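Local atomic coordinates of KLLA0E02245p (PDB entry 4GPS), a protein that removes NAD and N7-methylguanosine caps from the 5' ends of RNA and degrades RNA as a 5'-3' exoribonuclease, using a divalent metal cation. Residues D85-I96 and H258-G267. Numbering follows the deposited sequence.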
loop_
_atom_site.group_PDB
_atom_site.type_symbol
_atom_site.label_atom_id
_atom_site.label_comp_id
_atom_site.label_asym_id
_atom_site.label_seq_id
_atom_site.Cartn_x
_atom_site.Cartn_y
_atom_site.Cartn_z
ATOM N N ASP A 85 -3.672 4.247 16.118
ATOM C CA ASP A 85 -2.522 5.024 16.610
ATOM C C ASP A 85 -1.439 5.018 15.559
ATOM O O ASP A 85 -0.265 4.958 15.852
ATOM C CB ASP A 85 -1.945 4.458 17.923
ATOM C CG ASP A 85 -2.928 4.562 19.103
ATOM O OD1 ASP A 85 -3.851 5.433 19.069
ATOM O OD2 ASP A 85 -2.763 3.772 20.071
ATOM N N CYS A 86 -1.841 5.095 14.312
ATOM C CA CYS A 86 -0.867 5.062 13.260
ATOM C C CYS A 86 -0.114 6.383 13.128
ATOM O O CYS A 86 -0.735 7.432 13.033
ATOM C CB CYS A 86 -1.573 4.727 11.958
ATOM S SG CYS A 86 -0.433 4.108 10.783
ATOM N N LYS A 87 1.220 6.351 13.099
ATOM C CA LYS A 87 1.963 7.603 12.950
ATOM C C LYS A 87 3.242 7.481 12.139
ATOM O O LYS A 87 3.812 6.395 12.007
ATOM C CB LYS A 87 2.280 8.204 14.333
ATOM C CG LYS A 87 2.886 7.234 15.330
ATOM C CD LYS A 87 2.949 7.865 16.744
ATOM C CE LYS A 87 3.193 6.840 17.867
ATOM N NZ LYS A 87 4.407 6.016 17.598
ATOM N N GLU A 88 3.671 8.589 11.552
ATOM C CA GLU A 88 4.922 8.571 10.819
ATOM C C GLU A 88 6.008 8.706 11.884
ATOM O O GLU A 88 5.982 9.642 12.659
ATOM C CB GLU A 88 5.037 9.748 9.869
ATOM C CG GLU A 88 6.410 9.724 9.187
ATOM C CD GLU A 88 6.586 10.769 8.122
ATOM O OE1 GLU A 88 7.127 11.849 8.406
ATOM O OE2 GLU A 88 6.175 10.515 6.990
ATOM N N VAL A 89 6.956 7.778 11.931
ATOM C CA VAL A 89 8.016 7.853 12.931
ATOM C C VAL A 89 9.352 8.331 12.329
ATOM O O VAL A 89 10.201 8.819 13.045
ATOM C CB VAL A 89 8.201 6.480 13.656
ATOM C CG1 VAL A 89 6.900 6.087 14.390
ATOM C CG2 VAL A 89 8.579 5.404 12.646
ATOM N N HIS A 90 9.540 8.181 11.022
ATOM C CA HIS A 90 10.761 8.653 10.344
ATOM C C HIS A 90 10.390 8.819 8.875
ATOM O O HIS A 90 9.357 8.314 8.436
ATOM C CB HIS A 90 11.885 7.613 10.404
ATOM C CG HIS A 90 12.507 7.457 11.753
ATOM N ND1 HIS A 90 13.393 8.375 12.274
ATOM C CD2 HIS A 90 12.369 6.489 12.693
ATOM C CE1 HIS A 90 13.775 7.978 13.474
ATOM N NE2 HIS A 90 13.169 6.837 13.751
ATOM N N ASN A 91 11.217 9.548 8.136
ATOM C CA ASN A 91 11.040 9.669 6.717
ATOM C C ASN A 91 12.436 9.860 6.167
ATOM O O ASN A 91 13.349 10.166 6.922
ATOM C CB ASN A 91 10.113 10.820 6.337
ATOM C CG ASN A 91 10.601 12.136 6.818
ATOM O OD1 ASN A 91 11.647 12.621 6.388
ATOM N ND2 ASN A 91 9.841 12.745 7.713
ATOM N N CYS A 92 12.629 9.611 4.875
ATOM C CA CYS A 92 13.944 9.795 4.300
ATOM C C CYS A 92 13.907 9.827 2.799
ATOM O O CYS A 92 13.046 9.210 2.176
ATOM C CB CYS A 92 14.904 8.699 4.741
ATOM S SG CYS A 92 14.460 7.074 4.162
ATOM N N SER A 93 14.825 10.589 2.224
ATOM C CA SER A 93 14.924 10.658 0.787
ATOM C C SER A 93 16.201 9.902 0.430
ATOM O O SER A 93 17.230 9.986 1.113
ATOM C CB SER A 93 14.946 12.108 0.293
ATOM O OG SER A 93 15.761 12.912 1.101
ATOM N N TYR A 94 16.097 9.104 -0.612
ATOM C CA TYR A 94 17.198 8.300 -1.041
ATOM C C TYR A 94 17.672 8.821 -2.394
ATOM O O TYR A 94 16.964 8.676 -3.392
ATOM C CB TYR A 94 16.718 6.840 -1.107
ATOM C CG TYR A 94 17.641 5.886 -1.829
ATOM C CD1 TYR A 94 19.028 6.061 -1.802
ATOM C CD2 TYR A 94 17.131 4.779 -2.508
ATOM C CE1 TYR A 94 19.877 5.168 -2.426
ATOM C CE2 TYR A 94 17.974 3.875 -3.129
ATOM C CZ TYR A 94 19.345 4.077 -3.079
ATOM O OH TYR A 94 20.183 3.154 -3.647
ATOM N N ILE A 95 18.847 9.454 -2.414
ATOM C CA ILE A 95 19.425 9.990 -3.662
ATOM C C ILE A 95 20.187 8.804 -4.266
ATOM O O ILE A 95 21.261 8.458 -3.784
ATOM C CB ILE A 95 20.445 11.152 -3.385
ATOM C CG1 ILE A 95 20.189 11.783 -2.004
ATOM C CG2 ILE A 95 20.353 12.205 -4.502
ATOM C CD1 ILE A 95 18.842 12.466 -1.868
ATOM N N ILE A 96 19.647 8.183 -5.308
ATOM C CA ILE A 96 20.285 6.993 -5.870
ATOM C C ILE A 96 21.753 7.059 -6.299
ATOM O O ILE A 96 22.487 6.087 -6.122
ATOM C CB ILE A 96 19.505 6.426 -7.077
ATOM C CG1 ILE A 96 18.021 6.259 -6.741
ATOM C CG2 ILE A 96 20.091 5.075 -7.467
ATOM C CD1 ILE A 96 17.215 7.533 -6.919
ATOM N N HIS A 258 18.158 10.132 -10.175
ATOM C CA HIS A 258 16.895 10.525 -9.564
ATOM C C HIS A 258 16.882 10.473 -8.027
ATOM O O HIS A 258 17.936 10.507 -7.376
ATOM C CB HIS A 258 15.752 9.668 -10.123
ATOM C CG HIS A 258 15.240 10.136 -11.452
ATOM N ND1 HIS A 258 14.119 9.597 -12.051
ATOM C CD2 HIS A 258 15.684 11.105 -12.291
ATOM C CE1 HIS A 258 13.895 10.214 -13.199
ATOM N NE2 HIS A 258 14.829 11.134 -13.369
ATOM N N GLU A 259 15.679 10.376 -7.456
ATOM C CA GLU A 259 15.508 10.370 -6.000
ATOM C C GLU A 259 14.143 9.792 -5.575
ATOM O O GLU A 259 13.140 9.954 -6.268
ATOM C CB GLU A 259 15.660 11.811 -5.503
ATOM C CG GLU A 259 15.743 12.006 -4.009
ATOM C CD GLU A 259 16.078 13.457 -3.638
ATOM O OE1 GLU A 259 16.076 13.797 -2.432
ATOM O OE2 GLU A 259 16.351 14.262 -4.554
ATOM N N LEU A 260 14.117 9.119 -4.429
ATOM C CA LEU A 260 12.895 8.523 -3.899
ATOM C C LEU A 260 12.634 8.995 -2.465
ATOM O O LEU A 260 13.562 9.318 -1.718
ATOM C CB LEU A 260 13.015 7.002 -3.944
ATOM C CG LEU A 260 13.194 6.471 -5.371
ATOM C CD1 LEU A 260 13.768 5.078 -5.344
ATOM C CD2 LEU A 260 11.856 6.508 -6.100
ATOM N N TYR A 261 11.370 9.043 -2.079
ATOM C CA TYR A 261 11.025 9.492 -0.740
ATOM C C TYR A 261 10.171 8.442 0.001
ATOM O O TYR A 261 9.228 7.877 -0.550
ATOM C CB TYR A 261 10.299 10.830 -0.824
ATOM C CG TYR A 261 9.983 11.424 0.524
ATOM C CD1 TYR A 261 10.936 12.163 1.234
ATOM C CD2 TYR A 261 8.727 11.230 1.107
ATOM C CE1 TYR A 261 10.640 12.688 2.484
ATOM C CE2 TYR A 261 8.423 11.752 2.352
ATOM C CZ TYR A 261 9.374 12.474 3.036
ATOM O OH TYR A 261 9.050 12.953 4.276
ATOM N N TYR A 262 10.517 8.183 1.257
ATOM C CA TYR A 262 9.835 7.173 2.044
ATOM C C TYR A 262 9.367 7.649 3.415
ATOM O O TYR A 262 10.074 8.379 4.137
ATOM C CB TYR A 262 10.767 5.996 2.270
ATOM C CG TYR A 262 11.271 5.324 1.033
ATOM C CD1 TYR A 262 10.467 4.424 0.317
ATOM C CD2 TYR A 262 12.580 5.534 0.600
ATOM C CE1 TYR A 262 10.960 3.737 -0.797
ATOM C CE2 TYR A 262 13.090 4.855 -0.511
ATOM C CZ TYR A 262 12.274 3.953 -1.200
ATOM O OH TYR A 262 12.801 3.232 -2.240
ATOM N N SER A 263 8.176 7.198 3.784
ATOM C CA SER A 263 7.616 7.522 5.076
ATOM C C SER A 263 7.627 6.200 5.819
ATOM O O SER A 263 7.205 5.189 5.280
ATOM C CB SER A 263 6.185 8.017 4.925
ATOM O OG SER A 263 5.543 8.185 6.181
ATOM N N ILE A 264 8.150 6.195 7.035
ATOM C CA ILE A 264 8.173 4.987 7.823
ATOM C C ILE A 264 7.082 5.176 8.864
ATOM O O ILE A 264 7.176 6.088 9.680
ATOM C CB ILE A 264 9.524 4.771 8.498
ATOM C CG1 ILE A 264 10.551 4.169 7.531
ATOM C CG2 ILE A 264 9.378 3.654 9.506
ATOM C CD1 ILE A 264 10.772 4.836 6.287
ATOM N N VAL A 265 6.039 4.338 8.825
ATOM C CA VAL A 265 4.937 4.478 9.776
ATOM C C VAL A 265 4.790 3.301 10.742
ATOM O O VAL A 265 5.183 2.172 10.434
ATOM C CB VAL A 265 3.572 4.725 9.048
ATOM C CG1 VAL A 265 3.666 5.979 8.093
ATOM C CG2 VAL A 265 3.177 3.512 8.291
ATOM N N HIS A 266 4.232 3.586 11.920
ATOM C CA HIS A 266 4.020 2.574 12.945
ATOM C C HIS A 266 2.554 2.589 13.350
ATOM O O HIS A 266 1.927 3.643 13.483
ATOM C CB HIS A 266 4.934 2.840 14.159
ATOM C CG HIS A 266 4.811 1.832 15.262
ATOM N ND1 HIS A 266 3.849 1.911 16.245
ATOM C CD2 HIS A 266 5.549 0.733 15.553
ATOM C CE1 HIS A 266 3.998 0.910 17.095
ATOM N NE2 HIS A 266 5.025 0.182 16.697
ATOM N N GLY A 267 2.007 1.402 13.547
ATOM C CA GLY A 267 0.616 1.325 13.895
ATOM C C GLY A 267 0.308 0.034 14.590
ATOM O O GLY A 267 1.049 -0.943 14.494
#
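Tyr-261 and Asn-91 cross with ring and amide planes 30° apart, the phenol OH 3.2 Å from Asn-91 CB; Ser-93 CB sits at the ring's edge, near its plane. On the opposite side of the sheet, Tyr-262 takes Tyr-94 CB at its edge, 4.2 Å from CE2, while one face of the Tyr-94 ring carries the backbone N of Ile-96 toward its rim. On the Tyr-261 side, Glu-88 reaches out with CG anti to the backbone N (chi1 177°) and the rest extended. Its OE2 accepts a hydrogen bond from Ser-263 OG at 2.5 Å through the anti lone pair, and Asn-91 ND2, its OD1 held by Ser-107, meets OE1 at 2.9 Å from above the carboxylate plane. OE2 also bonds the Tyr-291 hydroxyl, which bonds Tyr-261 OH in turn. With an alanine at Glu-88, Ser-263, Tyr-291 and Asn-91 ND2 would probably lose their shared acceptor, and the amide one of its two holds. The antiparallel strands carry a classic beta bulge where Val-89 and His-90 face Ile-264: Val-89 N gives Ile-264 O a 2.8 Å bond, His-90 N a weak one. The pair belongs to the RAI1-like PD-(D/E)XK nuclease fold: strand 100-103 flanks 86-95, helix 156-167 covers Val-89, Tyr-262 and Ile-264, and strand 273-285, beside 259-268, carries metal-binding Asp-282 and Glu-280, which touches Leu-260 and probably binds substrate.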